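Local coordinates for NDP-N-acetyl-D-galactosaminuronic acid dehydrogenase (Methanosarcina mazei Go1, PDB 3G79), which probably oxidises UDP-N-acetyl-D-mannosamine to the corresponding uronate, consuming two molecules of NAD and one of water, at residues G48-R51 and S55-Y58; G140-L145 and T207-E212; H300-V305 and I321-R326; H335-T340 and D380-A385; W361-I364 and D368-R371. One frame throughout, in Å; residues are numbered along the deposited sequence.

Interaction 1: residues G48-R51 and S55-Y58; sequences GFQR and SSGY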
# COMPACT_ATOMS: atom_id res chain seq x y z
N GLY A 48 -38.65 -15.49 -0.86
CA GLY A 48 -37.90 -15.10 0.32
C GLY A 48 -38.38 -15.92 1.52
O GLY A 48 -39.60 -16.07 1.78
N PHE A 49 -37.41 -16.43 2.27
CA PHE A 49 -37.69 -17.37 3.31
C PHE A 49 -37.58 -16.74 4.69
O PHE A 49 -36.51 -16.21 5.07
CB PHE A 49 -36.84 -18.63 3.12
CG PHE A 49 -37.27 -19.42 1.92
CD1 PHE A 49 -38.35 -20.30 2.01
CD2 PHE A 49 -36.64 -19.23 0.68
CE1 PHE A 49 -38.79 -20.98 0.91
CE2 PHE A 49 -37.08 -19.91 -0.43
CZ PHE A 49 -38.15 -20.78 -0.33
N GLN A 50 -38.72 -16.78 5.39
CA GLN A 50 -38.89 -16.37 6.80
C GLN A 50 -39.74 -17.31 7.70
O GLN A 50 -40.88 -17.64 7.37
CB GLN A 50 -39.53 -14.99 6.87
CG GLN A 50 -38.67 -13.92 7.47
CD GLN A 50 -38.28 -14.19 8.91
OE1 GLN A 50 -37.20 -13.81 9.34
NE2 GLN A 50 -39.14 -14.84 9.63
N ARG A 51 -39.19 -17.73 8.83
CA ARG A 51 -39.98 -18.35 9.93
C ARG A 51 -41.03 -17.34 10.48
O ARG A 51 -40.87 -16.14 10.31
CB ARG A 51 -39.01 -18.71 11.06
CG ARG A 51 -39.21 -20.06 11.79
CD ARG A 51 -38.84 -19.93 13.26
NE ARG A 51 -37.78 -20.85 13.72
CZ ARG A 51 -36.47 -20.56 13.78
NH1 ARG A 51 -36.00 -19.37 13.40
NH2 ARG A 51 -35.61 -21.47 14.24
N SER A 55 -41.46 -12.06 16.65
CA SER A 55 -40.37 -11.07 16.51
C SER A 55 -40.14 -10.66 15.06
O SER A 55 -39.85 -9.50 14.79
CB SER A 55 -39.03 -11.55 17.11
OG SER A 55 -38.20 -12.19 16.15
N SER A 56 -40.23 -11.63 14.15
CA SER A 56 -39.97 -11.40 12.72
C SER A 56 -41.10 -11.95 11.83
O SER A 56 -41.17 -11.63 10.65
CB SER A 56 -38.61 -12.00 12.27
OG SER A 56 -37.58 -11.85 13.25
N GLY A 57 -41.99 -12.77 12.42
CA GLY A 57 -43.12 -13.34 11.72
C GLY A 57 -43.84 -12.37 10.81
O GLY A 57 -44.17 -12.72 9.69
N TYR A 58 -44.07 -11.16 11.31
CA TYR A 58 -44.76 -10.05 10.60
C TYR A 58 -44.27 -9.71 9.18
O TYR A 58 -45.10 -9.32 8.32
CB TYR A 58 -44.68 -8.77 11.46
CG TYR A 58 -43.34 -8.04 11.41
CD1 TYR A 58 -42.24 -8.50 12.14
CD2 TYR A 58 -43.18 -6.90 10.63
CE1 TYR A 58 -40.99 -7.84 12.10
CE2 TYR A 58 -41.94 -6.22 10.57
CZ TYR A 58 -40.85 -6.70 11.31
OH TYR A 58 -39.64 -6.04 11.27
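Arg51 and Gly57 mark the point where the two backbones run nearest, their CA atoms 6.2 Å apart across a short reversal of the chain. Segment 48-51 leaves a strand at Phe49 and becomes irregular from Gln50 onward, while segment 55-58 is irregular where it curls back toward it. No hydrogen bond joins the two. The carbonyl of Arg51 comes within van der Waals range instead, with Arg51 O 3.9 Å from Gly57 CA.

This turn follows the second strand of the NAD-binding Rossmann domain, in which 45-49 lies between 20-24 and 90-93. In dinucleotide-binding folds of this kind, the loop after that strand commonly lies near the adenosine ribose, and Gln50 also touches Met26, in what is probably the glycine-rich turn after the first strand. The segment 48-51 is held in the sheet by backbone bonds of Gly48 and Gln50 to strand 90-93.

Among the side chains, Gln50 carries the contact. Its chain bends at chi2 (-62°), and the terminal amide as modelled lies against the methylene of Ser56, with Gln50 OE1 3.7 Å from Ser56 CB. That placement is doubtful, because Gln50 NE2 comes implausibly close to the carbonyl oxygen of Arg51 and is covered without a hydrogen-bonding partner in the model. The serine hydroxyl turns elsewhere: chi1 of -38° sets OG beside its own backbone N, where Ser56 OG shares a hydrogen bond of 3.0 Å with Ser55 OG. The Gln50 side chain also touches Lys59 and Ile60 of helix 59-63.

Interaction 2: residues G140-L145 and T207-E212; sequences GMLVVL and TKRAVE
Leu142 reaches from its strand to helix 204-214 and fills the angle between Arg209 and Ala210, illustrating how one branched side chain can seat a helix on a sheet. The backbones stay apart, with the CA atoms of Leu142 and Arg209 7.3 Å from each other. With chi1 at 161°, the leucine turns CG away from its own backbone N and beside the carbonyl carbon. Its branch CD2 settles 3.9 Å from Ala210 CA and 4.1 Å from Ala210 CB, while Leu142 CB meets Arg209 CG at 3.9 Å. This is the tight part of the contact: three buried residues meeting through carbon atoms, with no polar bond between the segments. Ala177 and Leu213 extend the apolar patch around them.

Beyond the Arg209 methylenes, toward the guanidinium and Glu212, the contact loosens and carries charge. Arg209 offers only its aliphatic base to the leucine; a bend at chi2 (51°) then directs the guanidinium away. There NH2 donates to Gly16 O, and Arg209 NH1 forms a salt bridge of 3.1 Å with Glu212 OE1, one turn on, whose hydrogen bond is weak. Glu212 is partly open to solvent. The buried methylenes of Arg209 lead from the apolar interior to the charged pair. Strand 142-145 lies inside the sheet, bonded to its neighbours on both sides, and the helix packed across its face gives the alpha/beta layering of the NAD-binding Rossmann domain.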
# COMPACT_ATOMS: atom_id res chain seq x y z
N GLY A 140 -28.84 -30.54 -9.27
CA GLY A 140 -28.81 -29.43 -10.21
C GLY A 140 -29.10 -28.04 -9.67
O GLY A 140 -28.88 -27.04 -10.34
N MET A 141 -29.62 -27.96 -8.46
CA MET A 141 -29.77 -26.67 -7.81
C MET A 141 -28.41 -25.97 -7.61
O MET A 141 -27.37 -26.64 -7.47
CB MET A 141 -30.42 -26.89 -6.45
CG MET A 141 -31.80 -27.54 -6.56
SD MET A 141 -32.97 -26.89 -5.36
CE MET A 141 -32.46 -27.70 -3.90
N LEU A 142 -28.43 -24.64 -7.57
CA LEU A 142 -27.24 -23.88 -7.16
C LEU A 142 -27.46 -23.21 -5.79
O LEU A 142 -28.47 -22.56 -5.58
CB LEU A 142 -26.81 -22.83 -8.21
CG LEU A 142 -25.90 -21.71 -7.65
CD1 LEU A 142 -24.43 -22.15 -7.72
CD2 LEU A 142 -26.07 -20.33 -8.38
N VAL A 143 -26.49 -23.37 -4.89
CA VAL A 143 -26.54 -22.75 -3.58
C VAL A 143 -25.45 -21.71 -3.51
O VAL A 143 -24.29 -21.96 -3.92
CB VAL A 143 -26.34 -23.83 -2.45
CG1 VAL A 143 -26.42 -23.22 -1.10
CG2 VAL A 143 -27.40 -24.93 -2.57
N VAL A 144 -25.79 -20.54 -3.02
CA VAL A 144 -24.81 -19.48 -2.85
C VAL A 144 -24.75 -18.91 -1.43
O VAL A 144 -25.74 -18.41 -0.90
CB VAL A 144 -25.04 -18.27 -3.81
CG1 VAL A 144 -23.81 -17.36 -3.81
CG2 VAL A 144 -25.27 -18.75 -5.21
N LEU A 145 -23.56 -18.95 -0.84
CA LEU A 145 -23.30 -18.19 0.36
C LEU A 145 -23.05 -16.71 0.04
O LEU A 145 -22.00 -16.36 -0.55
CB LEU A 145 -22.12 -18.77 1.13
CG LEU A 145 -22.18 -20.21 1.68
CD1 LEU A 145 -21.29 -20.39 2.90
CD2 LEU A 145 -23.57 -20.56 2.06
N THR A 207 -19.06 -21.79 -10.41
CA THR A 207 -18.70 -20.43 -10.78
C THR A 207 -19.51 -19.90 -11.95
O THR A 207 -20.05 -18.81 -11.87
CB THR A 207 -17.18 -20.30 -11.11
OG1 THR A 207 -16.39 -20.53 -9.94
CG2 THR A 207 -16.85 -18.95 -11.57
N LYS A 208 -19.60 -20.66 -13.04
CA LYS A 208 -20.29 -20.21 -14.23
C LYS A 208 -21.79 -20.16 -14.01
O LYS A 208 -22.47 -19.27 -14.57
CB LYS A 208 -19.96 -21.07 -15.45
CG LYS A 208 -19.26 -20.28 -16.56
CD LYS A 208 -18.08 -21.06 -17.18
CE LYS A 208 -16.97 -20.11 -17.62
NZ LYS A 208 -15.62 -20.67 -17.28
N ARG A 209 -22.31 -21.09 -13.21
CA ARG A 209 -23.73 -21.08 -12.87
C ARG A 209 -24.01 -19.85 -12.02
O ARG A 209 -25.11 -19.25 -12.12
CB ARG A 209 -24.14 -22.34 -12.10
CG ARG A 209 -25.64 -22.52 -11.88
CD ARG A 209 -26.40 -22.38 -13.16
NE ARG A 209 -27.75 -22.94 -13.06
CZ ARG A 209 -28.57 -23.11 -14.10
NH1 ARG A 209 -28.20 -22.75 -15.33
NH2 ARG A 209 -29.77 -23.63 -13.90
N ALA A 210 -23.04 -19.46 -11.20
CA ALA A 210 -23.32 -18.35 -10.27
C ALA A 210 -23.21 -16.99 -10.97
O ALA A 210 -24.06 -16.11 -10.76
CB ALA A 210 -22.47 -18.43 -9.03
N VAL A 211 -22.22 -16.84 -11.84
CA VAL A 211 -22.15 -15.69 -12.72
C VAL A 211 -23.52 -15.39 -13.35
O VAL A 211 -23.96 -14.25 -13.38
CB VAL A 211 -21.06 -15.88 -13.81
CG1 VAL A 211 -21.15 -14.78 -14.87
CG2 VAL A 211 -19.67 -15.87 -13.19
N GLU A 212 -24.21 -16.43 -13.82
CA GLU A 212 -25.54 -16.30 -14.42
C GLU A 212 -26.59 -15.75 -13.44
O GLU A 212 -27.54 -15.06 -13.85
CB GLU A 212 -26.01 -17.64 -14.96
CG GLU A 212 -25.00 -18.35 -15.86
CD GLU A 212 -25.45 -19.74 -16.30
OE1 GLU A 212 -26.63 -20.13 -16.06
OE2 GLU A 212 -24.61 -20.47 -16.87

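Interaction 3: residues H300-V305 and I321-R326; sequences HLERGV and IYVLAR
At the dimer interface, a helix of the central, 6PGD-like helical domain (300-305) pairs antiparallel with the start of helix 321-345, bringing Leu301 and Glu302 against Tyr322 and Val323. The short axes pass 10.8 Å apart, with 154° between their directions, and a long irregular connection joins the two helices. Both rest on helix 228-258, which Leu301 touches at Thr236 and Tyr322 at Thr240. The second subunit closes over the pair: Tyr322 OH bonds to its Ala248 O, and Glu302 OE1 to its Tyr255 OH.

Between the helices the contact is a mixture of apolar and polar surfaces. Leu301 CD1 approaches the tyrosine obliquely, 3.7 Å from Tyr322 CE2. The carboxylate of Glu302, bent at chi2 (-54°), comes to the ring's edge, OE2 lying 3.8 Å from Tyr322 CD2 with the two planes 42° apart. A hydrogen bond from Ser320 OG fixes that oxygen, and the same hydroxyl accepts from Tyr322 N; the N-terminal end of helix 321-345 would probably favour the negative charge. Val323 CG2 comes obliquely to the carboxylate, 3.4 Å from Glu302 OE2.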
# COMPACT_ATOMS: atom_id res chain seq x y z
N HIS A 300 -7.84 -14.40 10.62
CA HIS A 300 -8.46 -15.30 9.66
C HIS A 300 -7.58 -15.78 8.49
O HIS A 300 -7.63 -16.96 8.14
CB HIS A 300 -9.77 -14.72 9.17
CG HIS A 300 -10.73 -14.45 10.27
ND1 HIS A 300 -11.30 -13.21 10.48
CD2 HIS A 300 -11.21 -15.25 11.25
CE1 HIS A 300 -12.09 -13.26 11.54
NE2 HIS A 300 -12.04 -14.49 12.03
N LEU A 301 -6.76 -14.89 7.91
CA LEU A 301 -5.77 -15.29 6.88
C LEU A 301 -4.75 -16.24 7.47
O LEU A 301 -4.45 -17.30 6.90
CB LEU A 301 -5.00 -14.09 6.29
CG LEU A 301 -5.25 -13.56 4.88
CD1 LEU A 301 -3.97 -12.89 4.33
CD2 LEU A 301 -5.68 -14.66 3.96
N GLU A 302 -4.22 -15.84 8.61
CA GLU A 302 -3.28 -16.67 9.32
C GLU A 302 -3.84 -18.05 9.54
O GLU A 302 -3.21 -18.99 9.10
CB GLU A 302 -2.83 -16.03 10.62
CG GLU A 302 -2.22 -14.68 10.42
CD GLU A 302 -1.04 -14.62 9.39
OE1 GLU A 302 -0.41 -15.64 9.04
OE2 GLU A 302 -0.71 -13.50 8.95
N ARG A 303 -5.00 -18.20 10.19
CA ARG A 303 -5.58 -19.54 10.36
C ARG A 303 -5.78 -20.15 8.97
O ARG A 303 -5.38 -21.28 8.73
CB ARG A 303 -6.90 -19.51 11.11
CG ARG A 303 -7.39 -20.91 11.47
CD ARG A 303 -8.87 -20.97 11.89
NE ARG A 303 -9.05 -20.82 13.33
CZ ARG A 303 -9.52 -19.71 13.92
NH1 ARG A 303 -9.85 -18.65 13.17
NH2 ARG A 303 -9.64 -19.65 15.25
N GLY A 304 -6.36 -19.38 8.06
CA GLY A 304 -6.61 -19.83 6.69
C GLY A 304 -5.44 -20.46 5.93
O GLY A 304 -5.62 -21.43 5.20
N VAL A 305 -4.24 -19.92 6.13
CA VAL A 305 -3.08 -20.41 5.42
C VAL A 305 -2.76 -21.84 5.85
O VAL A 305 -2.07 -22.58 5.14
CB VAL A 305 -1.89 -19.39 5.51
CG1 VAL A 305 -1.06 -19.56 6.77
CG2 VAL A 305 -1.02 -19.50 4.30
N ILE A 321 4.10 -10.28 7.85
CA ILE A 321 3.90 -8.84 7.76
C ILE A 321 2.55 -8.40 8.33
O ILE A 321 2.45 -7.35 8.94
CB ILE A 321 4.01 -8.35 6.30
CG1 ILE A 321 5.46 -8.47 5.84
CG2 ILE A 321 3.60 -6.92 6.19
CD1 ILE A 321 5.58 -8.46 4.36
N TYR A 322 1.52 -9.19 8.15
CA TYR A 322 0.20 -8.67 8.54
C TYR A 322 0.10 -8.71 10.04
O TYR A 322 -0.40 -7.78 10.65
CB TYR A 322 -0.94 -9.46 7.89
CG TYR A 322 -0.69 -9.80 6.44
CD1 TYR A 322 -0.32 -8.80 5.50
CD2 TYR A 322 -0.85 -11.10 5.99
CE1 TYR A 322 -0.11 -9.10 4.14
CE2 TYR A 322 -0.64 -11.42 4.63
CZ TYR A 322 -0.27 -10.42 3.72
OH TYR A 322 -0.09 -10.78 2.40
N VAL A 323 0.66 -9.77 10.63
CA VAL A 323 0.60 -9.96 12.09
C VAL A 323 1.28 -8.77 12.76
O VAL A 323 0.78 -8.25 13.77
CB VAL A 323 1.24 -11.31 12.48
CG1 VAL A 323 1.53 -11.41 14.02
CG2 VAL A 323 0.36 -12.47 12.00
N LEU A 324 2.36 -8.28 12.16
CA LEU A 324 3.08 -7.17 12.71
C LEU A 324 2.48 -5.84 12.33
O LEU A 324 2.65 -4.84 13.04
CB LEU A 324 4.57 -7.32 12.46
CG LEU A 324 5.37 -6.20 11.83
CD1 LEU A 324 6.71 -5.93 12.54
CD2 LEU A 324 5.59 -6.68 10.43
N ALA A 325 1.67 -5.80 11.28
CA ALA A 325 0.75 -4.66 11.13
C ALA A 325 -0.26 -4.54 12.30
O ALA A 325 -0.51 -3.44 12.83
CB ALA A 325 0.01 -4.73 9.84
N ARG A 326 -0.86 -5.66 12.68
CA ARG A 326 -1.80 -5.65 13.81
C ARG A 326 -1.14 -5.08 15.09
O ARG A 326 -1.80 -4.40 15.88
CB ARG A 326 -2.39 -7.05 14.08
CG ARG A 326 -3.47 -7.52 13.08
CD ARG A 326 -4.59 -6.48 12.85
NE ARG A 326 -4.97 -5.84 14.10
CZ ARG A 326 -5.33 -4.58 14.24
NH1 ARG A 326 -5.42 -3.74 13.20
NH2 ARG A 326 -5.64 -4.16 15.43

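Interaction 4: residues H335-T340 and D380-A385; sequences HMYNLT and DLCLKA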
# COMPACT_ATOMS: atom_id res chain seq x y z
N HIS A 335 0.89 4.55 22.50
CA HIS A 335 1.69 5.68 22.07
C HIS A 335 1.02 7.00 22.47
O HIS A 335 1.72 7.97 22.86
CB HIS A 335 1.99 5.64 20.56
CG HIS A 335 2.77 6.83 20.10
ND1 HIS A 335 4.08 7.06 20.48
CD2 HIS A 335 2.40 7.89 19.34
CE1 HIS A 335 4.49 8.19 19.94
NE2 HIS A 335 3.49 8.71 19.25
N MET A 336 -0.32 7.02 22.40
CA MET A 336 -1.10 8.22 22.73
C MET A 336 -0.88 8.53 24.19
O MET A 336 -0.52 9.66 24.53
CB MET A 336 -2.60 8.05 22.41
CG MET A 336 -2.98 8.36 20.94
SD MET A 336 -3.08 10.14 20.54
CE MET A 336 -1.58 10.19 19.67
N TYR A 337 -1.08 7.49 25.02
CA TYR A 337 -0.75 7.54 26.45
C TYR A 337 0.67 8.03 26.77
O TYR A 337 0.82 8.90 27.59
CB TYR A 337 -0.98 6.17 27.08
CG TYR A 337 -0.65 6.16 28.53
CD1 TYR A 337 -1.54 6.68 29.47
CD2 TYR A 337 0.57 5.62 29.00
CE1 TYR A 337 -1.24 6.68 30.82
CE2 TYR A 337 0.88 5.62 30.35
CZ TYR A 337 -0.04 6.16 31.24
OH TYR A 337 0.25 6.17 32.56
N ASN A 338 1.72 7.47 26.15
CA ASN A 338 3.10 7.99 26.37
C ASN A 338 3.25 9.47 26.03
O ASN A 338 4.04 10.16 26.63
CB ASN A 338 4.19 7.20 25.59
CG ASN A 338 4.22 5.71 25.93
OD1 ASN A 338 4.03 5.29 27.10
ND2 ASN A 338 4.46 4.92 24.93
N LEU A 339 2.53 9.94 25.02
CA LEU A 339 2.62 11.31 24.60
C LEU A 339 1.95 12.19 25.65
O LEU A 339 2.47 13.27 26.00
CB LEU A 339 1.92 11.49 23.24
CG LEU A 339 2.52 11.03 21.90
CD1 LEU A 339 1.56 11.30 20.69
CD2 LEU A 339 3.89 11.65 21.63
N THR A 340 0.84 11.72 26.21
CA THR A 340 0.17 12.52 27.24
C THR A 340 0.97 12.57 28.55
O THR A 340 1.12 13.65 29.13
CB THR A 340 -1.40 12.25 27.39
OG1 THR A 340 -1.80 12.38 28.76
CG2 THR A 340 -1.80 10.90 26.89
N ASP A 380 -8.28 3.02 29.50
CA ASP A 380 -7.87 2.05 30.50
C ASP A 380 -6.50 2.30 31.09
O ASP A 380 -6.32 2.14 32.31
CB ASP A 380 -8.03 0.62 29.97
CG ASP A 380 -9.47 0.12 30.11
OD1 ASP A 380 -10.23 0.69 30.92
OD2 ASP A 380 -9.85 -0.85 29.41
N LEU A 381 -5.54 2.70 30.24
CA LEU A 381 -4.20 3.11 30.69
C LEU A 381 -4.25 4.30 31.64
O LEU A 381 -3.55 4.31 32.67
CB LEU A 381 -3.30 3.43 29.49
CG LEU A 381 -2.87 2.20 28.66
CD1 LEU A 381 -2.31 2.61 27.31
CD2 LEU A 381 -1.92 1.21 29.40
N CYS A 382 -5.08 5.29 31.36
CA CYS A 382 -5.13 6.42 32.25
C CYS A 382 -5.68 6.08 33.63
O CYS A 382 -5.15 6.53 34.64
CB CYS A 382 -5.96 7.52 31.66
SG CYS A 382 -5.34 7.99 30.09
N LEU A 383 -6.74 5.28 33.66
CA LEU A 383 -7.46 4.96 34.88
C LEU A 383 -6.59 4.15 35.84
O LEU A 383 -6.74 4.25 37.07
CB LEU A 383 -8.77 4.23 34.53
CG LEU A 383 -9.93 5.15 34.09
CD1 LEU A 383 -11.02 4.35 33.45
CD2 LEU A 383 -10.52 5.97 35.26
N LYS A 384 -5.65 3.39 35.29
CA LYS A 384 -4.82 2.52 36.10
C LYS A 384 -3.70 3.32 36.72
O LYS A 384 -3.28 3.06 37.85
CB LYS A 384 -4.21 1.43 35.23
CG LYS A 384 -4.34 0.00 35.79
CD LYS A 384 -3.57 -0.93 34.87
CE LYS A 384 -2.08 -0.81 35.16
NZ LYS A 384 -1.34 -0.67 33.88
N ALA A 385 -3.20 4.28 35.95
CA ALA A 385 -2.13 5.14 36.39
C ALA A 385 -2.56 6.09 37.52
O ALA A 385 -1.71 6.68 38.19
CB ALA A 385 -1.52 5.92 35.20
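Tyr337 swings its ring out toward Leu381 because its chi1 of 179° points CG directly away from the backbone N, carrying the phenol away from its own helix and across to the next. The Leu381 backbone directs CB at the ring; chi1 (-70°) then places CG beside its own backbone N, and so brings CD1 alongside the base of the tyrosine, 3.8 Å from Tyr337 CB.

The result is a CH-pi contact. Leu381 CB sits above one face, 4.0 Å from the centroid of the Tyr337 ring and 25° off its normal, with 3.7 Å to Tyr337 CD1. Two further residues meet the rim rather than the face. Cys382 SG lies 4.1 Å from Tyr337 CD1, a sulfur-aromatic contact at the edge, and the phenol end reaches Ala385, where Tyr337 OH is 3.2 Å from Ala385 CB. One ring thus spans a full turn of helix 375-385, held against its methylene, thiol and methyl groups without a hydrogen bond to any of them.

Segments 335-340 and 380-385 run at 46° to each other. Helix 321-345, the long rod leading out of the centre of the protein, here packs on the UDP-binding domain: Met351 closes in on Tyr337 and Ala385, and Met336 and Thr340 reach Tyr378 and, on strand 445-448, Ile447. Elsewhere His335 bonds to Glu257 of helix 228-258 and to Asp313 of the second subunit, whose carboxylate also takes Asn338.

Interaction 5: residues W361-I364 and D368-R371; sequences WAFI and DDAR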
# COMPACT_ATOMS: atom_id res chain seq x y z
N TRP A 361 -14.92 9.21 21.39
CA TRP A 361 -15.05 7.81 21.73
C TRP A 361 -15.30 6.94 20.50
O TRP A 361 -14.72 5.86 20.39
CB TRP A 361 -16.16 7.63 22.76
CG TRP A 361 -16.31 6.24 23.24
CD1 TRP A 361 -17.26 5.36 22.88
CD2 TRP A 361 -15.48 5.56 24.20
NE1 TRP A 361 -17.10 4.18 23.56
CE2 TRP A 361 -16.02 4.28 24.38
CE3 TRP A 361 -14.36 5.92 24.94
CZ2 TRP A 361 -15.46 3.35 25.24
CZ3 TRP A 361 -13.81 5.01 25.80
CH2 TRP A 361 -14.36 3.74 25.95
N ALA A 362 -16.16 7.37 19.56
CA ALA A 362 -16.19 6.71 18.25
C ALA A 362 -14.84 6.90 17.57
O ALA A 362 -14.04 7.69 18.03
CB ALA A 362 -17.27 7.26 17.41
N PHE A 363 -14.56 6.19 16.48
CA PHE A 363 -13.22 6.36 15.86
C PHE A 363 -13.23 6.92 14.43
O PHE A 363 -12.17 7.24 13.91
CB PHE A 363 -12.37 5.08 15.95
CG PHE A 363 -13.07 3.87 15.44
CD1 PHE A 363 -12.87 3.46 14.11
CD2 PHE A 363 -13.94 3.15 16.25
CE1 PHE A 363 -13.53 2.33 13.61
CE2 PHE A 363 -14.64 2.04 15.78
CZ PHE A 363 -14.44 1.61 14.46
N ILE A 364 -14.43 7.05 13.83
CA ILE A 364 -14.61 7.74 12.53
C ILE A 364 -15.20 9.14 12.68
O ILE A 364 -16.15 9.32 13.42
CB ILE A 364 -15.49 6.97 11.47
CG1 ILE A 364 -15.36 5.45 11.58
CG2 ILE A 364 -15.15 7.45 10.05
CD1 ILE A 364 -16.42 4.86 12.44
N ASP A 368 -21.44 7.30 15.01
CA ASP A 368 -22.03 6.82 16.26
C ASP A 368 -21.54 5.46 16.75
O ASP A 368 -22.15 4.86 17.64
CB ASP A 368 -23.58 6.82 16.17
CG ASP A 368 -24.14 5.71 15.26
OD1 ASP A 368 -25.38 5.72 15.06
OD2 ASP A 368 -23.40 4.84 14.75
N ASP A 369 -20.45 4.95 16.19
CA ASP A 369 -20.08 3.59 16.53
C ASP A 369 -18.69 3.44 17.11
O ASP A 369 -17.70 4.01 16.62
CB ASP A 369 -20.26 2.66 15.33
CG ASP A 369 -19.03 2.61 14.45
OD1 ASP A 369 -18.59 1.49 14.08
OD2 ASP A 369 -18.51 3.72 14.18
N ALA A 370 -18.64 2.63 18.16
CA ALA A 370 -17.41 2.44 18.89
C ALA A 370 -17.12 0.96 19.06
O ALA A 370 -16.75 0.51 20.15
CB ALA A 370 -17.47 3.17 20.23
N ARG A 371 -17.29 0.22 17.97
CA ARG A 371 -17.00 -1.20 17.95
C ARG A 371 -15.48 -1.38 17.93
O ARG A 371 -14.82 -1.08 16.93
CB ARG A 371 -17.64 -1.84 16.71
CG ARG A 371 -19.15 -1.59 16.53
CD ARG A 371 -19.49 -1.54 15.04
NE ARG A 371 -20.78 -2.16 14.73
CZ ARG A 371 -21.94 -1.50 14.59
NH1 ARG A 371 -21.99 -0.17 14.76
NH2 ARG A 371 -23.04 -2.18 14.29
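Trp361 and Ala370 supply the plainly apolar part of this contact. Indole CG stands opposite the backbone N (chi1 -176°), and the five-membered part of the ring comes obliquely to the methyl, Trp361 CD1 being 3.4 Å from Ala370 CB. Tyr399 meets the same indole edge-to-face.

Contacts of carbon with backbone oxygen form a second group. The carbonyl of Asp369 is bordered by Ala362, whose CA makes a CA-H...O contact at 3.5 Å from Asp369 O (126° at the hydrogen) and whose CB touches the same oxygen at 3.4 Å. Phe363, with chi1 at 53° between backbone N and carbonyl carbon, brings its ring to two carbonyls: Phe363 CE2 lies 3.3 Å from Arg371 O and 3.7 Å from Asp369 O, both approached obliquely, while the ring edge points at Ala370 CA. The backbones come as close as 4.5 Å, between the CA atoms of Ala362 and Ala370, yet exchange no hydrogen bond.

Both segments belong to the loop between strand 355-359 and helix 375-385 of the UDP-binding domain, built on a Rossmann-like parallel sheet whose first strand lies in its interior. In relatives this loop after the first strand borders the nucleotide-sugar site, and probably does so here.

Polar and charged groups make up the third kind. Asp369 OD2 is tied to Ser367 OG, and Arg371 NH1 stands 3.8 Å from Asp369 OD1, a long salt bridge. The Ile364 methyl modelled against that carboxylate is too close to be trusted. The amides Trp361 N and Ala362 N both hydrogen-bond to the side-chain oxygen Asp393 OD1.

How the interactions relate
The five contacts follow the protein's modular build. Interactions 1 and 2 lie on different parts of the NAD-binding sheet, with nearest atoms about 9 Å apart, whereas interaction 5 lies in the UDP-binding domain and interaction 4 packs the long helix onto it, their nearest atoms about 7 Å apart and interaction 5 nested in the chain loop that 4 closes. Interaction 3 stands between: it shares helix 321-345 with interaction 4, their centres about 27 Å apart, and both touch the second subunit. Interactions 1 and 4 sit on opposite sides of the chain's centre, about 48 Å between centres. As in related dehydrogenases, the active site probably lies in the cleft between the terminal domains.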